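Local atomic coordinates of probable chitinase A (PDB entry 4TX8), a protein that probably hydrolyses chitin as an endo-acting glycoside hydrolase of family 18 and binds calcium. Residues 215-220 and 252-257; 138-143 and 178-183; 345-350 and 392-397; 108-113 and 133-138. All coordinates share one frame; numbering follows the deposited sequence.

Contact 1 of 4, residues 215-220 and 252-257; sequences IDLDLE and LSMAPE. With CA (calcium ion), chain D.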
# COMPACT_ATOMS: atom_id res chain seq x y z
N ILE A 215 -6.26 -10.85 -0.35
CA ILE A 215 -4.83 -10.69 -0.62
C ILE A 215 -4.50 -9.41 -1.39
O ILE A 215 -5.34 -8.82 -2.06
CB ILE A 215 -4.27 -11.88 -1.41
CG1 ILE A 215 -4.84 -11.91 -2.83
CG2 ILE A 215 -4.53 -13.20 -0.68
CD1 ILE A 215 -4.29 -13.03 -3.69
N ASP A 216 -3.24 -9.01 -1.26
CA ASP A 216 -2.68 -7.88 -2.00
C ASP A 216 -1.51 -8.38 -2.83
O ASP A 216 -0.66 -9.11 -2.32
CB ASP A 216 -2.24 -6.77 -1.04
CG ASP A 216 -1.51 -5.64 -1.76
OD1 ASP A 216 -2.17 -4.89 -2.50
OD2 ASP A 216 -0.28 -5.50 -1.57
N LEU A 217 -1.46 -7.99 -4.10
CA LEU A 217 -0.35 -8.40 -4.95
C LEU A 217 0.72 -7.30 -5.04
O LEU A 217 0.53 -6.27 -5.68
CB LEU A 217 -0.85 -8.76 -6.34
CG LEU A 217 -1.98 -9.79 -6.39
CD1 LEU A 217 -2.40 -10.06 -7.83
CD2 LEU A 217 -1.57 -11.09 -5.69
N ASP A 218 1.84 -7.54 -4.38
CA ASP A 218 2.97 -6.62 -4.40
C ASP A 218 4.22 -7.42 -4.75
O ASP A 218 5.27 -7.27 -4.13
CB ASP A 218 3.12 -5.94 -3.03
CG ASP A 218 4.15 -4.82 -3.04
OD1 ASP A 218 4.48 -4.31 -4.12
OD2 ASP A 218 4.62 -4.45 -1.95
N LEU A 219 4.09 -8.28 -5.76
CA LEU A 219 5.08 -9.34 -5.98
C LEU A 219 5.82 -9.26 -7.31
O LEU A 219 6.59 -10.16 -7.64
CB LEU A 219 4.39 -10.70 -5.87
CG LEU A 219 3.02 -10.88 -6.56
CD1 LEU A 219 3.11 -10.79 -8.08
CD2 LEU A 219 2.40 -12.21 -6.15
N GLU A 220 5.59 -8.21 -8.08
CA GLU A 220 6.00 -8.20 -9.48
C GLU A 220 7.51 -8.15 -9.67
O GLU A 220 8.03 -8.63 -10.68
CB GLU A 220 5.35 -7.04 -10.22
CG GLU A 220 5.91 -5.66 -9.89
CD GLU A 220 5.19 -4.98 -8.75
OE1 GLU A 220 4.52 -5.68 -7.95
OE2 GLU A 220 5.27 -3.74 -8.66
N LEU A 252 -9.45 -8.20 -3.02
CA LEU A 252 -8.30 -8.29 -3.92
C LEU A 252 -7.75 -6.92 -4.25
O LEU A 252 -8.45 -6.08 -4.82
CB LEU A 252 -8.67 -9.03 -5.21
CG LEU A 252 -7.59 -9.04 -6.29
CD1 LEU A 252 -6.34 -9.77 -5.81
CD2 LEU A 252 -8.12 -9.65 -7.58
N SER A 253 -6.49 -6.68 -3.89
CA SER A 253 -5.83 -5.44 -4.27
C SER A 253 -4.53 -5.72 -5.00
O SER A 253 -3.95 -6.79 -4.88
CB SER A 253 -5.57 -4.56 -3.05
OG SER A 253 -4.67 -5.18 -2.15
N MET A 254 -4.09 -4.73 -5.77
CA MET A 254 -2.84 -4.81 -6.50
C MET A 254 -2.03 -3.54 -6.27
O MET A 254 -2.59 -2.44 -6.27
CB MET A 254 -3.08 -5.00 -8.00
CG MET A 254 -3.96 -6.18 -8.36
SD MET A 254 -4.35 -6.14 -10.12
CE MET A 254 -5.38 -7.61 -10.25
N ALA A 255 -0.73 -3.69 -6.10
CA ALA A 255 0.14 -2.53 -5.94
C ALA A 255 1.35 -2.57 -6.86
O ALA A 255 2.48 -2.55 -6.39
CB ALA A 255 0.59 -2.42 -4.48
N PRO A 256 1.12 -2.61 -8.18
CA PRO A 256 2.27 -2.65 -9.08
C PRO A 256 2.89 -1.26 -9.29
O PRO A 256 2.20 -0.26 -9.17
CB PRO A 256 1.68 -3.18 -10.39
CG PRO A 256 0.27 -2.73 -10.36
CD PRO A 256 -0.16 -2.61 -8.92
N GLU A 257 4.18 -1.23 -9.59
CA GLU A 257 4.87 0.01 -9.91
C GLU A 257 4.42 0.48 -11.29
O GLU A 257 4.10 -0.34 -12.15
CB GLU A 257 6.38 -0.21 -9.87
CG GLU A 257 6.84 -0.80 -8.54
CD GLU A 257 8.31 -1.18 -8.53
OE1 GLU A 257 9.14 -0.38 -9.01
OE2 GLU A 257 8.63 -2.28 -8.02
CA CA D . 4.64 -3.62 -6.38
O HOH W 1 7.13 -3.49 -5.84
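Glu220 OE2 binds the calcium ion at 2.4 Å. Glu257 N also donates to Glu220 OE2, at 2.9 Å. The N-H approaches from above the carboxylate plane, 35° out of it. Glu220 OE1 lies 2.6 Å from the calcium, so this carboxylate is bidentate. Its CG sits between the backbone N and the carbonyl carbon (chi1 73°), and the chain then bends at CB-CG to reach the metal. Asp218 OD1 and Ala255 O, one from each segment, both lie 2.4 Å from the calcium. A water also binds the ion and donates to Glu257 OE2. Asp218 OD1 is held as well by Gln292, and Glu257 OE1 by Asn296. Deeper in the barrel, Ser253 OG donates to Asp216 OD1 at 2.5 Å, on the lone pair turned away from OD2. Asp216 OD2 is bonded by Tyr112 and Ser180. On the other face of the sheet, Leu217 CD1 packs on Met254 CG at 4.2 Å. Backbone bonds keep the strands parallel, from Ser253 N to Ile215 O up to Ala255 N to Leu217 O. Residues 215-220 close the DxxDxDxE signature of family 18, which in relatives carries the acidic active-site residues at the end of a barrel strand.

Contact 2 of 4, residues 138-143 and 178-183; sequences VAFADD and VLSLGG
Val138 is tied to the second strand at both ends of its backbone. Its N donates to Val178 O at 2.7 Å, and its O accepts from Ser180 N at 2.8 Å. Its CG1 meets Leu179 CD1 on the outer face of the sheet. Ala139 comes next, and the peptide bond after it is cis. This places the Ala139 methyl over the centre of the following Phe140 ring, with CB 3.2 Å above the ring plane. The other face of that ring lies against the glycine backbone of the second segment. Gly183 CA makes a CH-pi contact at 3.8 Å from the ring centroid, and Gly182 C lies nearer the rim. With no side chains at these two positions, the main chain can lie flat on the ring. Phe140 CG is anti to the carbonyl carbon (chi1 -62°), which lays the ring against Gly182 and Gly183. Ser180 OG sits at the ring edge, 3.4 Å from Phe140 CD1; its own hydrogen bond goes to Asp216. Ala141 N then donates to Ser180 O at 2.9 Å, almost straight at 175°. The Ala141 methyl packs on Leu179 CD2 at 3.8 Å and on Leu181 CD1. One water donates to Ala141 O and also to Gly182 O, so the diverging strand ends stay linked through solvent. Outside, helix 193-210 covers Leu179 and Leu181 through Ile206, Phe199 and Leu203. On its other edge, strand 176-182 pairs with strand 214-218, whose Asp218 side chain touches Phe140 and Ser180.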
# COMPACT_ATOMS: atom_id res chain seq x y z
N VAL A 138 -1.12 -6.62 5.64
CA VAL A 138 -0.05 -7.32 6.34
C VAL A 138 1.08 -7.70 5.38
O VAL A 138 0.87 -8.42 4.41
CB VAL A 138 -0.58 -8.58 7.04
CG1 VAL A 138 0.56 -9.38 7.63
CG2 VAL A 138 -1.58 -8.18 8.13
N ALA A 139 2.28 -7.20 5.67
CA ALA A 139 3.44 -7.38 4.81
C ALA A 139 4.56 -8.13 5.54
O ALA A 139 5.14 -7.59 6.49
CB ALA A 139 3.94 -6.03 4.34
N PHE A 140 4.90 -9.34 5.12
CA PHE A 140 4.34 -10.00 3.94
C PHE A 140 4.14 -11.49 4.19
O PHE A 140 4.55 -12.01 5.23
CB PHE A 140 5.27 -9.85 2.73
CG PHE A 140 5.50 -8.44 2.29
CD1 PHE A 140 4.67 -7.86 1.34
CD2 PHE A 140 6.56 -7.71 2.79
CE1 PHE A 140 4.89 -6.55 0.92
CE2 PHE A 140 6.79 -6.40 2.37
CZ PHE A 140 5.95 -5.83 1.43
N ALA A 141 3.54 -12.17 3.23
CA ALA A 141 3.58 -13.62 3.18
C ALA A 141 4.91 -14.05 2.58
O ALA A 141 5.59 -13.25 1.93
CB ALA A 141 2.41 -14.18 2.37
N ASP A 142 5.29 -15.31 2.79
CA ASP A 142 6.54 -15.82 2.24
C ASP A 142 6.31 -16.84 1.14
O ASP A 142 5.51 -17.76 1.28
CB ASP A 142 7.40 -16.48 3.33
CG ASP A 142 7.81 -15.51 4.42
OD1 ASP A 142 8.60 -14.58 4.12
OD2 ASP A 142 7.36 -15.68 5.57
N ASP A 143 7.03 -16.67 0.03
CA ASP A 143 7.15 -17.72 -0.96
C ASP A 143 7.80 -18.94 -0.32
O ASP A 143 8.77 -18.81 0.42
CB ASP A 143 7.98 -17.24 -2.16
CG ASP A 143 8.37 -18.38 -3.08
OD1 ASP A 143 7.49 -19.18 -3.45
OD2 ASP A 143 9.57 -18.48 -3.43
N VAL A 178 -5.77 -7.53 5.05
CA VAL A 178 -5.44 -8.40 3.93
C VAL A 178 -3.96 -8.80 3.97
O VAL A 178 -3.13 -8.10 4.54
CB VAL A 178 -5.81 -7.73 2.58
CG1 VAL A 178 -6.71 -6.52 2.81
CG2 VAL A 178 -4.58 -7.33 1.79
N LEU A 179 -3.66 -9.95 3.37
CA LEU A 179 -2.31 -10.48 3.35
C LEU A 179 -1.61 -10.13 2.05
O LEU A 179 -2.12 -10.44 0.97
CB LEU A 179 -2.33 -12.00 3.54
CG LEU A 179 -0.98 -12.70 3.54
CD1 LEU A 179 -0.10 -12.14 4.64
CD2 LEU A 179 -1.14 -14.20 3.68
N SER A 180 -0.46 -9.48 2.13
CA SER A 180 0.25 -9.08 0.92
C SER A 180 1.29 -10.11 0.48
O SER A 180 2.04 -10.65 1.29
CB SER A 180 0.93 -7.73 1.10
OG SER A 180 1.59 -7.34 -0.10
N LEU A 181 1.32 -10.36 -0.82
CA LEU A 181 2.36 -11.17 -1.43
C LEU A 181 3.46 -10.24 -1.94
O LEU A 181 3.22 -9.45 -2.86
CB LEU A 181 1.80 -12.01 -2.57
CG LEU A 181 1.16 -13.37 -2.28
CD1 LEU A 181 0.41 -13.39 -0.96
CD2 LEU A 181 0.22 -13.74 -3.42
N GLY A 182 4.65 -10.34 -1.35
CA GLY A 182 5.75 -9.49 -1.75
C GLY A 182 6.91 -9.55 -0.77
O GLY A 182 7.05 -10.52 -0.02
N GLY A 183 7.74 -8.52 -0.78
CA GLY A 183 8.85 -8.40 0.15
C GLY A 183 10.00 -9.35 -0.14
O GLY A 183 10.12 -9.90 -1.23
O HOH W 2 8.22 -11.78 1.79
O HOH W 3 5.22 -13.22 -0.68

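Contact 3 of 4, residues 345-350 and 392-397; sequences VAFGVP and RGVMTW
Gly348 and Met395 mark the tight middle of the contact. Met395 O lies 3.2 Å from Gly348 CA and accepts from Val349 N at 3.0 Å. Met395 N donates to Phe347 O at 2.9 Å; the bond is straight at 175°, although the donor stands well above the carbonyl plane. The Met395 chain bends at its CB-CG and CG-SD bonds and folds back, so that CE lies 4.0 Å from Gly348 CA. Glycine leaves room for this on the inner face. On the outer face, the Phe347 ring takes Val394 CG2 obliquely, 3.7 Å from CZ. With Phe347 CG between the backbone N and the carbonyl carbon (chi1 55°), the ring also comes round to put one face, near its rim, over Gly393 O. The two strands are the last two of the family 18 (beta/alpha)8 barrel. In relatives, the tryptophan at the end of the last strand lies under the -1 sugar, a place Trp397 probably shares. Met395 faces the barrel interior with His290 and Gln292, while Phe347 and Val394 face helix 363-375. The ends are looser. Arg392 N reaches Val345 O at 3.2 Å along a bent line, and its side chain leads away to the Asp343 carbonyl and the Phe104 ring. At the other end, the bond from Trp397 N to Val349 O is weak at 3.4 Å. The partly exposed Trp397 side chain leads away from strand 345-350 and meets Tyr112 and His114.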
# COMPACT_ATOMS: atom_id res chain seq x y z
N VAL A 345 -9.94 2.30 -8.00
CA VAL A 345 -8.67 2.97 -8.23
C VAL A 345 -8.27 3.88 -7.07
O VAL A 345 -9.07 4.67 -6.57
CB VAL A 345 -8.70 3.80 -9.54
CG1 VAL A 345 -7.35 4.45 -9.80
CG2 VAL A 345 -9.11 2.92 -10.72
N ALA A 346 -7.02 3.73 -6.64
CA ALA A 346 -6.42 4.60 -5.64
C ALA A 346 -4.99 4.88 -6.07
O ALA A 346 -4.50 4.26 -7.02
CB ALA A 346 -6.47 3.94 -4.27
N PHE A 347 -4.30 5.81 -5.41
CA PHE A 347 -2.90 6.02 -5.73
C PHE A 347 -1.98 5.76 -4.54
O PHE A 347 -2.31 6.09 -3.40
CB PHE A 347 -2.66 7.42 -6.31
CG PHE A 347 -3.16 8.56 -5.46
CD1 PHE A 347 -2.42 9.02 -4.37
CD2 PHE A 347 -4.34 9.22 -5.79
CE1 PHE A 347 -2.87 10.08 -3.61
CE2 PHE A 347 -4.79 10.29 -5.02
CZ PHE A 347 -4.05 10.72 -3.93
N GLY A 348 -0.83 5.15 -4.82
CA GLY A 348 0.14 4.81 -3.79
C GLY A 348 1.33 5.75 -3.74
O GLY A 348 1.95 6.05 -4.76
N VAL A 349 1.64 6.21 -2.53
CA VAL A 349 2.71 7.18 -2.31
C VAL A 349 3.56 6.76 -1.10
O VAL A 349 3.13 5.92 -0.31
CB VAL A 349 2.14 8.59 -2.07
CG1 VAL A 349 1.45 9.12 -3.33
CG2 VAL A 349 1.16 8.56 -0.90
N PRO A 350 4.77 7.32 -0.95
CA PRO A 350 5.54 7.08 0.27
C PRO A 350 4.94 7.84 1.45
O PRO A 350 4.42 8.93 1.24
CB PRO A 350 6.94 7.61 -0.07
CG PRO A 350 6.97 7.68 -1.57
CD PRO A 350 5.57 8.01 -1.98
N ARG A 392 -11.54 5.79 -4.92
CA ARG A 392 -11.35 4.98 -3.71
C ARG A 392 -10.42 5.62 -2.68
O ARG A 392 -10.69 5.56 -1.48
CB ARG A 392 -10.85 3.59 -4.08
CG ARG A 392 -10.74 2.64 -2.89
CD ARG A 392 -12.10 2.41 -2.21
NE ARG A 392 -13.00 1.59 -3.02
CZ ARG A 392 -14.12 1.03 -2.57
NH1 ARG A 392 -14.49 1.21 -1.31
NH2 ARG A 392 -14.87 0.30 -3.38
N GLY A 393 -9.31 6.21 -3.13
CA GLY A 393 -8.47 6.96 -2.20
C GLY A 393 -6.96 6.82 -2.30
O GLY A 393 -6.38 6.99 -3.37
N VAL A 394 -6.34 6.53 -1.16
CA VAL A 394 -4.89 6.62 -1.02
C VAL A 394 -4.27 5.38 -0.38
O VAL A 394 -4.79 4.85 0.61
CB VAL A 394 -4.50 7.86 -0.16
CG1 VAL A 394 -2.99 7.97 -0.00
CG2 VAL A 394 -5.07 9.14 -0.77
N MET A 395 -3.17 4.90 -0.95
CA MET A 395 -2.35 3.86 -0.33
C MET A 395 -0.99 4.43 0.04
O MET A 395 -0.46 5.29 -0.66
CB MET A 395 -2.19 2.66 -1.27
CG MET A 395 -1.24 1.56 -0.77
SD MET A 395 0.52 1.88 -1.11
CE MET A 395 0.73 1.03 -2.68
N THR A 396 -0.42 3.93 1.14
CA THR A 396 0.92 4.33 1.56
C THR A 396 1.77 3.20 2.10
O THR A 396 1.29 2.34 2.84
CB THR A 396 0.90 5.39 2.68
OG1 THR A 396 -0.45 5.76 2.98
CG2 THR A 396 1.69 6.58 2.27
N TRP A 397 3.05 3.24 1.75
CA TRP A 397 4.08 2.56 2.51
C TRP A 397 4.67 3.59 3.47
O TRP A 397 5.35 4.51 3.01
CB TRP A 397 5.17 2.00 1.60
CG TRP A 397 6.20 1.19 2.31
CD1 TRP A 397 7.38 1.62 2.84
CD2 TRP A 397 6.15 -0.22 2.57
NE1 TRP A 397 8.06 0.58 3.41
CE2 TRP A 397 7.32 -0.57 3.26
CE3 TRP A 397 5.21 -1.22 2.28
CZ2 TRP A 397 7.59 -1.87 3.67
CZ3 TRP A 397 5.48 -2.52 2.69
CH2 TRP A 397 6.66 -2.83 3.37

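Contact 4 of 4, residues 108-113 and 133-138; sequences ALVGYW and WDVIVV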
# COMPACT_ATOMS: atom_id res chain seq x y z
N ALA A 108 -10.92 5.42 1.14
CA ALA A 108 -10.11 4.61 2.04
C ALA A 108 -8.67 5.09 2.16
O ALA A 108 -8.09 5.60 1.20
CB ALA A 108 -10.14 3.16 1.58
N LEU A 109 -8.11 4.93 3.35
CA LEU A 109 -6.68 5.05 3.57
C LEU A 109 -6.13 3.63 3.71
O LEU A 109 -6.48 2.92 4.66
CB LEU A 109 -6.36 5.88 4.81
CG LEU A 109 -5.05 6.69 4.87
CD1 LEU A 109 -4.53 6.77 6.30
CD2 LEU A 109 -3.96 6.18 3.93
N VAL A 110 -5.30 3.22 2.76
CA VAL A 110 -4.71 1.89 2.76
C VAL A 110 -3.25 1.98 3.17
O VAL A 110 -2.51 2.83 2.67
CB VAL A 110 -4.81 1.24 1.36
CG1 VAL A 110 -4.14 -0.13 1.36
CG2 VAL A 110 -6.26 1.14 0.91
N GLY A 111 -2.82 1.12 4.09
CA GLY A 111 -1.45 1.13 4.55
C GLY A 111 -0.89 -0.26 4.82
O GLY A 111 -1.64 -1.19 5.14
N TYR A 112 0.43 -0.39 4.70
CA TYR A 112 1.10 -1.66 4.96
C TYR A 112 1.62 -1.74 6.39
O TYR A 112 2.26 -0.81 6.88
CB TYR A 112 2.25 -1.87 3.97
CG TYR A 112 1.81 -2.18 2.56
CD1 TYR A 112 1.40 -1.16 1.70
CD2 TYR A 112 1.78 -3.49 2.09
CE1 TYR A 112 0.98 -1.44 0.41
CE2 TYR A 112 1.38 -3.78 0.80
CZ TYR A 112 0.97 -2.75 -0.03
OH TYR A 112 0.56 -3.04 -1.31
N TRP A 113 1.33 -2.86 7.03
CA TRP A 113 1.77 -3.13 8.40
C TRP A 113 2.96 -4.10 8.35
O TRP A 113 2.85 -5.20 7.82
CB TRP A 113 0.59 -3.71 9.20
CG TRP A 113 0.88 -4.17 10.60
CD1 TRP A 113 0.85 -3.41 11.73
CD2 TRP A 113 1.20 -5.50 11.02
NE1 TRP A 113 1.15 -4.19 12.83
CE2 TRP A 113 1.36 -5.48 12.42
CE3 TRP A 113 1.36 -6.72 10.35
CZ2 TRP A 113 1.69 -6.61 13.16
CZ3 TRP A 113 1.69 -7.85 11.08
CH2 TRP A 113 1.84 -7.79 12.47
N TRP A 133 -6.66 4.29 9.63
CA TRP A 133 -6.44 3.32 8.56
C TRP A 133 -7.71 2.51 8.28
O TRP A 133 -8.35 2.01 9.20
CB TRP A 133 -5.29 2.38 8.93
CG TRP A 133 -4.01 3.11 9.20
CD1 TRP A 133 -3.50 3.46 10.42
CD2 TRP A 133 -3.08 3.59 8.22
NE1 TRP A 133 -2.30 4.12 10.26
CE2 TRP A 133 -2.03 4.22 8.92
CE3 TRP A 133 -3.04 3.55 6.82
CZ2 TRP A 133 -0.94 4.81 8.26
CZ3 TRP A 133 -1.96 4.14 6.17
CH2 TRP A 133 -0.93 4.75 6.89
N ASP A 134 -8.07 2.40 7.00
CA ASP A 134 -9.29 1.69 6.60
C ASP A 134 -8.98 0.29 6.09
O ASP A 134 -9.80 -0.62 6.24
CB ASP A 134 -10.04 2.48 5.53
CG ASP A 134 -10.48 3.84 6.02
OD1 ASP A 134 -11.22 3.89 7.03
OD2 ASP A 134 -10.08 4.86 5.41
N VAL A 135 -7.82 0.13 5.47
CA VAL A 135 -7.37 -1.19 5.04
C VAL A 135 -5.96 -1.42 5.56
O VAL A 135 -5.05 -0.65 5.27
CB VAL A 135 -7.40 -1.36 3.51
CG1 VAL A 135 -6.97 -2.76 3.13
CG2 VAL A 135 -8.80 -1.06 2.97
N ILE A 136 -5.80 -2.47 6.36
CA ILE A 136 -4.51 -2.82 6.93
C ILE A 136 -3.91 -3.98 6.16
O ILE A 136 -4.42 -5.10 6.21
CB ILE A 136 -4.64 -3.18 8.42
CG1 ILE A 136 -5.33 -2.05 9.18
CG2 ILE A 136 -3.28 -3.49 9.01
CD1 ILE A 136 -5.81 -2.44 10.56
N VAL A 137 -2.83 -3.72 5.43
CA VAL A 137 -2.22 -4.74 4.59
C VAL A 137 -0.99 -5.35 5.25
O VAL A 137 0.04 -4.70 5.39
CB VAL A 137 -1.81 -4.17 3.22
CG1 VAL A 137 -1.36 -5.30 2.31
CG2 VAL A 137 -2.97 -3.41 2.59
N VAL A 138 -1.12 -6.62 5.64
CA VAL A 138 -0.05 -7.32 6.34
C VAL A 138 1.08 -7.70 5.38
O VAL A 138 0.87 -8.42 4.41
CB VAL A 138 -0.58 -8.58 7.04
CG1 VAL A 138 0.56 -9.38 7.63
CG2 VAL A 138 -1.58 -8.18 8.13
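Leu109 to Trp113 pair with Asp134 to Val138 as parallel backbones, the strand axes approaching to 4.5 Å at an angle of 30°. Leu109 is gripped at the start. Its N donates to Asp134 OD2 at 2.9 Å, on the lone pair away from OD1. Its O accepts from both Asp134 N and Val135 N. Leu109 CD1 lies over the face of the Trp133 six-membered ring, 3.8 Å from the centroid, a CH-pi contact. The same ring reaches Gly111, with Trp133 CZ3 3.5 Å from Gly111 CA; the missing side chain makes room for the indole. Farther along this outer face, the edge of the Trp113 indole meets Val138 CG1, 3.9 Å from CE3. Trp113 NE1 is hydrogen-bonded to the Phe124 carbonyl. The inner face holds Val110, Val135, Tyr112 and Val137. Val110 CG1 touches Val137 CG2 at 3.7 Å. Val137 also lies along the Tyr112 ring: its CB is over one face, and its CG1 is 3.5 Å from Tyr112 CE2. Tyr112 OH bonds to Asp216. The chemistry is thus divided. A side-chain carboxylate extends the backbone bonding at the entry of the pair, and apolar packing holds the tyrosine ring on the inner face, with its hydroxyl at the acidic cluster.

Overall arrangement
All four contacts join neighbouring strands of one closed barrel. Contacts 2 and 4 share Val138 on strand 135-143. Contact 2 passes to contact 1 where Asp216 O probably accepts from Leu181 N at 2.8 Å. Contacts 3 and 4 meet where Val110 N probably donates to Val394 O at 2.7 Å. Across the interior, Tyr112 OH of contact 4 is 2.6 Å from Asp216 OD2 of contact 1. Phe140 CZ of contact 2 lies 3.6 Å from Trp397 CZ3 of contact 3, although the contact centres are about 17 Å apart. A citrate, probably from crystallisation, comes within about 3 Å of the Asp218 and Trp397 side chains. It sits near the calcium site, consistent with the substrate cleft.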